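Local coordinates for uncharacterized conserved protein of COG5135 (Nostoc punctiforme, PDB 2I51), which binds flavin mononucleotide between its two subunits and, being related to pyridoxamine 5'-phosphate oxidase, is probably a flavin-dependent oxidoreductase of unknown substrate, at residues L4-G9 with W178-N183; W79-P82 with Q87-M90. All blocks are in the same frame, centred on the assembly; numbering follows the deposited sequence. Where two conformers were deposited one is given.

Contact 1 (L4-G9 with W178-N183); sequences LAPWRG and WLYHRN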
loop_
_atom_site.group_PDB
_atom_site.type_symbol
_atom_site.label_atom_id
_atom_site.label_comp_id
_atom_site.label_asym_id
_atom_site.label_seq_id
_atom_site.Cartn_x
_atom_site.Cartn_y
_atom_site.Cartn_z
ATOM N N LEU A 4 16.682 -20.572 -4.214
ATOM C CA LEU A 4 15.836 -19.485 -4.719
ATOM C C LEU A 4 14.368 -19.858 -4.574
ATOM O O LEU A 4 13.923 -20.935 -4.951
ATOM C CB LEU A 4 16.169 -19.141 -6.189
ATOM C CG LEU A 4 17.421 -18.279 -6.437
ATOM C CD1 LEU A 4 17.925 -18.357 -7.894
ATOM C CD2 LEU A 4 17.172 -16.827 -6.056
ATOM N N ALA A 5 13.593 -18.938 -4.026
ATOM C CA ALA A 5 12.173 -19.169 -3.890
ATOM C C ALA A 5 11.545 -19.211 -5.272
ATOM O O ALA A 5 12.013 -18.564 -6.219
ATOM C CB ALA A 5 11.556 -18.037 -3.049
ATOM N N PRO A 6 10.449 -19.964 -5.425
ATOM C CA PRO A 6 9.884 -20.232 -6.742
ATOM C C PRO A 6 9.230 -19.052 -7.433
ATOM O O PRO A 6 8.914 -19.138 -8.608
ATOM C CB PRO A 6 8.836 -21.319 -6.435
ATOM C CG PRO A 6 8.481 -21.122 -5.036
ATOM C CD PRO A 6 9.784 -20.771 -4.383
ATOM N N TRP A 7 9.031 -17.964 -6.707
ATOM C CA TRP A 7 8.479 -16.728 -7.234
ATOM C C TRP A 7 9.566 -15.737 -7.620
ATOM O O TRP A 7 9.258 -14.651 -8.140
ATOM C CB TRP A 7 7.498 -16.046 -6.241
ATOM C CG TRP A 7 7.981 -16.059 -4.810
ATOM C CD1 TRP A 7 7.618 -16.942 -3.859
ATOM C CD2 TRP A 7 8.950 -15.182 -4.197
ATOM N NE1 TRP A 7 8.280 -16.687 -2.704
ATOM C CE2 TRP A 7 9.110 -15.619 -2.860
ATOM C CE3 TRP A 7 9.668 -14.063 -4.626
ATOM C CZ2 TRP A 7 9.972 -14.971 -1.963
ATOM C CZ3 TRP A 7 10.538 -13.439 -3.759
ATOM C CH2 TRP A 7 10.692 -13.908 -2.426
ATOM N N ARG A 8 10.835 -16.113 -7.437
ATOM C CA ARG A 8 11.909 -15.186 -7.755
ATOM C C ARG A 8 12.007 -14.895 -9.253
ATOM O O ARG A 8 12.275 -13.748 -9.640
ATOM C CB ARG A 8 13.257 -15.657 -7.216
ATOM C CG ARG A 8 13.381 -15.517 -5.723
ATOM C CD ARG A 8 13.650 -14.138 -5.285
ATOM N NE ARG A 8 14.910 -13.518 -5.730
ATOM C CZ ARG A 8 16.058 -13.598 -5.059
ATOM N NH1 ARG A 8 16.159 -14.328 -3.961
ATOM N NH2 ARG A 8 17.128 -12.932 -5.473
ATOM N N GLY A 9 11.785 -15.895 -10.086
ATOM C CA GLY A 9 11.778 -15.656 -11.509
ATOM C C GLY A 9 10.693 -14.706 -11.954
ATOM O O GLY A 9 10.922 -13.835 -12.813
ATOM N N TRP A 178 -1.691 -16.839 -8.556
ATOM C CA TRP A 178 -0.938 -17.916 -7.953
ATOM C C TRP A 178 -0.606 -17.563 -6.531
ATOM O O TRP A 178 -0.207 -16.432 -6.254
ATOM C CB TRP A 178 0.358 -18.163 -8.719
ATOM C CG TRP A 178 0.177 -18.915 -9.940
ATOM C CD1 TRP A 178 -0.133 -18.427 -11.174
ATOM C CD2 TRP A 178 0.301 -20.334 -10.091
ATOM N NE1 TRP A 178 -0.241 -19.466 -12.076
ATOM C CE2 TRP A 178 0.030 -20.638 -11.434
ATOM C CE3 TRP A 178 0.618 -21.376 -9.215
ATOM C CZ2 TRP A 178 0.076 -21.956 -11.930
ATOM C CZ3 TRP A 178 0.656 -22.681 -9.701
ATOM C CH2 TRP A 178 0.382 -22.955 -11.044
ATOM N N LEU A 179 -0.751 -18.531 -5.633
ATOM C CA LEU A 179 -0.408 -18.401 -4.247
ATOM C C LEU A 179 0.767 -19.303 -3.952
ATOM O O LEU A 179 0.773 -20.474 -4.318
ATOM C CB LEU A 179 -1.593 -18.812 -3.380
ATOM C CG LEU A 179 -1.567 -18.602 -1.892
ATOM C CD1 LEU A 179 -1.405 -17.108 -1.497
ATOM C CD2 LEU A 179 -2.890 -19.230 -1.339
ATOM N N TYR A 180 1.742 -18.764 -3.250
ATOM C CA TYR A 180 2.931 -19.496 -2.832
ATOM C C TYR A 180 2.979 -19.438 -1.316
ATOM O O TYR A 180 2.778 -18.380 -0.718
ATOM C CB TYR A 180 4.179 -18.816 -3.398
ATOM C CG TYR A 180 4.289 -18.692 -4.888
ATOM C CD1 TYR A 180 3.683 -17.655 -5.561
ATOM C CD2 TYR A 180 5.026 -19.645 -5.612
ATOM C CE1 TYR A 180 3.787 -17.537 -6.906
ATOM C CE2 TYR A 180 5.155 -19.528 -6.974
ATOM C CZ TYR A 180 4.537 -18.465 -7.617
ATOM O OH TYR A 180 4.627 -18.358 -9.002
ATOM N N HIS A 181 3.290 -20.555 -0.665
ATOM C CA HIS A 181 3.397 -20.597 0.794
ATOM C C HIS A 181 4.632 -21.391 1.236
ATOM O O HIS A 181 4.934 -22.410 0.659
ATOM C CB HIS A 181 2.116 -21.181 1.384
ATOM C CG HIS A 181 2.121 -21.248 2.875
ATOM N ND1 HIS A 181 1.887 -20.153 3.678
ATOM C CD2 HIS A 181 2.389 -22.281 3.709
ATOM C CE1 HIS A 181 2.008 -20.513 4.946
ATOM N NE2 HIS A 181 2.297 -21.802 4.991
ATOM N N ARG A 182 5.316 -20.899 2.257
ATOM C CA ARG A 182 6.490 -21.550 2.824
ATOM C C ARG A 182 6.087 -22.218 4.137
ATOM O O ARG A 182 5.474 -21.568 4.990
ATOM C CB ARG A 182 7.593 -20.530 3.092
ATOM C CG ARG A 182 8.917 -21.202 3.306
ATOM C CD ARG A 182 9.991 -20.268 3.540
ATOM N NE ARG A 182 9.876 -19.627 4.848
ATOM C CZ ARG A 182 10.617 -18.584 5.202
ATOM N NH1 ARG A 182 11.466 -18.069 4.327
ATOM N NH2 ARG A 182 10.489 -18.053 6.405
ATOM N N ASN A 183 6.391 -23.509 4.272
ATOM C CA ASN A 183 6.001 -24.226 5.487
ATOM C C ASN A 183 7.086 -24.117 6.552
ATOM O O ASN A 183 8.081 -23.388 6.388
ATOM C CB ASN A 183 5.602 -25.680 5.148
ATOM C CG ASN A 183 6.763 -26.553 4.679
ATOM O OD1 ASN A 183 7.922 -26.224 4.830
ATOM N ND2 ASN A 183 6.416 -27.697 4.085
#
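Tyr-180 lays one face of its ring against Trp-7, whose CB stands almost over the middle of it, 4.0 Å from the centroid of the Tyr-180 ring and only 9° off the ring normal, a CH-pi contact. From this CB the indole brings its CD1 edge to the root of the tyrosine, and its six-membered ring extends away from the phenol. The five-membered ring turns an edge to the phenol face, the planes at 77°, in an edge-to-face pair where CD1 of Trp-7 comes within 3.9 Å of CG of Tyr-180. The first torsion of Trp-7 (chi1 42°) sets CG between its own backbone N and carbonyl carbon, which lets CB and the CD1 edge meet the same phenol. Pro-6 adds an apolar touch, with its CG 3.8 Å from CD2 of Tyr-180. The type I turn from Ala-5 to Arg-8, closed by the bond from Arg-8 N to Ala-5 O, presents Pro-6 and Trp-7 together. No hydrogen bond joins the two segments, and the contact is aromatic and apolar packing. It joins the turn leading into helix 8-17 to strand 176-182, while the Trp-7 indole also packs on Pro-162 and Val-165 of strand 155-169 and meets Trp-188 of strand 188-192 edge-to-face.

Contact 2 (W79-P82 with Q87-M90); sequences WYFP and QFRM. With FMN (flavin mononucleotide), chain P.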
loop_
_atom_site.group_PDB
_atom_site.type_symbol
_atom_site.label_atom_id
_atom_site.label_comp_id
_atom_site.label_asym_id
_atom_site.label_seq_id
_atom_site.Cartn_x
_atom_site.Cartn_y
_atom_site.Cartn_z
ATOM N N TRP A 79 2.831 -4.719 -4.187
ATOM C CA TRP A 79 3.758 -4.212 -5.217
ATOM C C TRP A 79 3.083 -4.336 -6.575
ATOM O O TRP A 79 2.816 -5.454 -7.040
ATOM C CB TRP A 79 5.002 -5.016 -5.162
ATOM C CG TRP A 79 6.203 -4.478 -5.924
ATOM C CD1 TRP A 79 6.307 -3.341 -6.686
ATOM C CD2 TRP A 79 7.519 -5.051 -5.857
ATOM N NE1 TRP A 79 7.635 -3.176 -7.083
ATOM C CE2 TRP A 79 8.382 -4.188 -6.570
ATOM C CE3 TRP A 79 8.059 -6.148 -5.195
ATOM C CZ2 TRP A 79 9.763 -4.446 -6.676
ATOM C CZ3 TRP A 79 9.385 -6.444 -5.359
ATOM C CH2 TRP A 79 10.209 -5.585 -6.067
ATOM N N TYR A 80 2.771 -3.205 -7.182
ATOM C CA TYR A 80 2.106 -3.155 -8.457
ATOM C C TYR A 80 3.064 -2.690 -9.540
ATOM O O TYR A 80 3.794 -1.673 -9.382
ATOM C CB TYR A 80 0.839 -2.237 -8.425
ATOM C CG TYR A 80 0.135 -2.183 -9.729
ATOM C CD1 TYR A 80 -0.479 -3.327 -10.233
ATOM C CD2 TYR A 80 0.139 -1.053 -10.537
ATOM C CE1 TYR A 80 -1.069 -3.356 -11.476
ATOM C CE2 TYR A 80 -0.469 -1.068 -11.802
ATOM C CZ TYR A 80 -1.101 -2.222 -12.266
ATOM O OH TYR A 80 -1.673 -2.272 -13.493
ATOM N N PHE A 81 3.079 -3.419 -10.653
ATOM C CA PHE A 81 3.961 -3.180 -11.796
ATOM C C PHE A 81 3.127 -2.660 -12.945
ATOM O O PHE A 81 2.383 -3.388 -13.559
ATOM C CB PHE A 81 4.644 -4.489 -12.182
ATOM C CG PHE A 81 5.735 -4.891 -11.243
ATOM C CD1 PHE A 81 7.013 -4.442 -11.413
ATOM C CD2 PHE A 81 5.465 -5.705 -10.152
ATOM C CE1 PHE A 81 8.054 -4.836 -10.530
ATOM C CE2 PHE A 81 6.450 -6.071 -9.258
ATOM C CZ PHE A 81 7.754 -5.674 -9.455
ATOM N N PRO A 82 3.222 -1.343 -13.219
ATOM C CA PRO A 82 2.268 -0.753 -14.131
ATOM C C PRO A 82 2.359 -1.099 -15.592
ATOM O O PRO A 82 1.338 -1.094 -16.277
ATOM C CB PRO A 82 2.444 0.760 -13.903
ATOM C CG PRO A 82 3.108 0.917 -12.698
ATOM C CD PRO A 82 4.028 -0.324 -12.534
ATOM N N GLN A 87 0.495 -7.722 -9.875
ATOM C CA GLN A 87 0.623 -7.366 -8.508
ATOM C C GLN A 87 1.233 -8.528 -7.741
ATOM O O GLN A 87 0.869 -9.679 -7.989
ATOM C CB GLN A 87 -0.754 -7.071 -7.935
ATOM C CG GLN A 87 -0.848 -6.864 -6.418
ATOM C CD GLN A 87 -2.247 -6.554 -5.977
ATOM O OE1 GLN A 87 -2.557 -5.384 -5.724
ATOM N NE2 GLN A 87 -3.080 -7.558 -5.884
ATOM N N PHE A 88 2.178 -8.226 -6.848
ATOM C CA PHE A 88 2.678 -9.179 -5.873
ATOM C C PHE A 88 2.325 -8.686 -4.474
ATOM O O PHE A 88 2.638 -7.548 -4.095
ATOM C CB PHE A 88 4.181 -9.372 -5.958
ATOM C CG PHE A 88 4.673 -9.916 -7.241
ATOM C CD1 PHE A 88 4.765 -9.135 -8.371
ATOM C CD2 PHE A 88 5.048 -11.265 -7.313
ATOM C CE1 PHE A 88 5.261 -9.663 -9.589
ATOM C CE2 PHE A 88 5.555 -11.783 -8.521
ATOM C CZ PHE A 88 5.675 -10.965 -9.643
ATOM N N ARG A 89 1.697 -9.540 -3.711
ATOM C CA ARG A 89 1.470 -9.299 -2.288
ATOM C C ARG A 89 2.367 -10.264 -1.555
ATOM O O ARG A 89 2.394 -11.441 -1.911
ATOM C CB ARG A 89 0.004 -9.522 -1.909
ATOM C CG ARG A 89 -0.900 -8.514 -2.532
ATOM C CD ARG A 89 -2.371 -8.919 -2.393
ATOM N NE ARG A 89 -2.755 -8.990 -0.975
ATOM C CZ ARG A 89 -3.965 -9.326 -0.526
ATOM N NH1 ARG A 89 -4.830 -9.733 -1.383
ATOM N NH2 ARG A 89 -4.235 -9.314 0.787
HETATM N N MSE A 90 3.160 -9.797 -0.624
HETATM C CA MSE A 90 4.117 -10.648 0.060
HETATM C C MSE A 90 4.068 -10.368 1.541
HETATM O O MSE A 90 4.246 -9.236 1.978
HETATM C CB MSE A 90 5.538 -10.439 -0.444
HETATM C CG MSE A 90 5.729 -10.695 -1.907
HETATM SE SE MSE A 90 7.624 -10.662 -2.216
HETATM C CE MSE A 90 7.639 -10.624 -4.158
HETATM N N1 FMN P . -9.963 -5.853 -6.010
HETATM C C2 FMN P . -11.160 -5.286 -5.597
HETATM O O2 FMN P . -11.872 -5.852 -4.760
HETATM N N3 FMN P . -11.537 -4.067 -6.074
HETATM C C4 FMN P . -10.844 -3.350 -7.020
HETATM O O4 FMN P . -11.154 -2.196 -7.336
HETATM C C4A FMN P . -9.645 -3.908 -7.453
HETATM N N5 FMN P . -8.891 -3.236 -8.415
HETATM C C5A FMN P . -7.614 -3.729 -8.687
HETATM C C6 FMN P . -6.780 -3.016 -9.534
HETATM C C7 FMN P . -5.499 -3.482 -9.863
HETATM C C7M FMN P . -4.565 -2.608 -10.682
HETATM C C8 FMN P . -5.058 -4.682 -9.328
HETATM C C8M FMN P . -3.588 -5.099 -9.471
HETATM C C9 FMN P . -5.894 -5.413 -8.514
HETATM C C9A FMN P . -7.186 -4.960 -8.174
HETATM N N10 FMN P . -8.044 -5.714 -7.357
HETATM C C10 FMN P . -9.243 -5.151 -6.921
HETATM C "C1'" FMN P . -7.700 -7.079 -6.856
HETATM C "C2'" FMN P . -7.135 -6.954 -5.459
HETATM O "O2'" FMN P . -5.810 -6.350 -5.469
HETATM C "C3'" FMN P . -7.107 -8.314 -4.738
HETATM O "O3'" FMN P . -6.393 -9.277 -5.536
HETATM C "C4'" FMN P . -8.534 -8.804 -4.567
HETATM O "O4'" FMN P . -9.456 -7.779 -4.195
HETATM C "C5'" FMN P . -8.510 -9.824 -3.449
HETATM O "O5'" FMN P . -8.100 -9.230 -2.244
HETATM P P FMN P . -8.416 -9.832 -0.810
HETATM O O1P FMN P . -9.876 -9.605 -0.518
HETATM O O2P FMN P . -8.119 -11.318 -1.000
HETATM O O3P FMN P . -7.512 -9.169 0.160
#
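Gln-87 and Tyr-80 form a non-hydrogen-bonded antiparallel pair whose side chains share the flavin-facing side of the sheet. From Gln-87, CB lies at the edge of the Tyr-80 ring, 4.4 Å from its CD1, and also touches the C8M methyl of FMN. CG of Gln-87, anti to the backbone N (chi1 171°), lies 4.0 Å from O of Trp-79, and the chain stays extended beyond it, carrying the amide past that methyl to the ribityl chain. There NE2 of Gln-87 donates to O2' of FMN at 3.0 Å, with an N-H...O angle of 155°, while OE1 is bonded to Thr-42 of the second subunit. With an alanine here, the ribityl O2' and Thr-42 of the second subunit would probably each lose this amide partner. The Tyr-80 ring meets the dimethylbenzene end of the flavin, its CD1 3.7 Å from C8M of FMN. Two residues along the strand, Arg-89 reaches O3P of the FMN phosphate with NH1 at 3.1 Å and, weakly, with NH2; Glu-76 forms a salt bridge with the same guanidinium.

Trp-79 and Phe-88 are the hydrogen-bonded pair, with Phe-88 N to Trp-79 O at 2.9 Å and Trp-79 N to Phe-88 O at 2.8 Å. On their side of the sheet CE2 of Phe-81 approaches CD1 of Phe-88 to 3.6 Å, the two rings steeply inclined. This is the turn end of the hairpin 74-81/86-97: helix 8-17 packs over Trp-79 and Phe-88 through Ile-11, and strand 155-169 pairs with the edge of strand 86-97 that faces away from strand 74-81.

The centres of the two contacts lie 14 Å apart on the same antiparallel sheet, and strand 155-169 connects them by pairing with strand 86-97 of contact 2 and with strand 176-182 of contact 1. Contact 1 brings the N-terminal turn against strand 176-182, late in the chain, and the hairpin of contact 2 falls between its two segments in sequence. They touch directly where CE3 of Trp-7 packs 4.0 Å from CE of Met-90, present as selenomethionine. Helix 8-17 starts within contact 1 and runs on to cover the Trp-79 and Phe-88 side of contact 2. Apolar packing thus spans both contacts, whereas the other side of the hairpin holds FMN at the subunit interface.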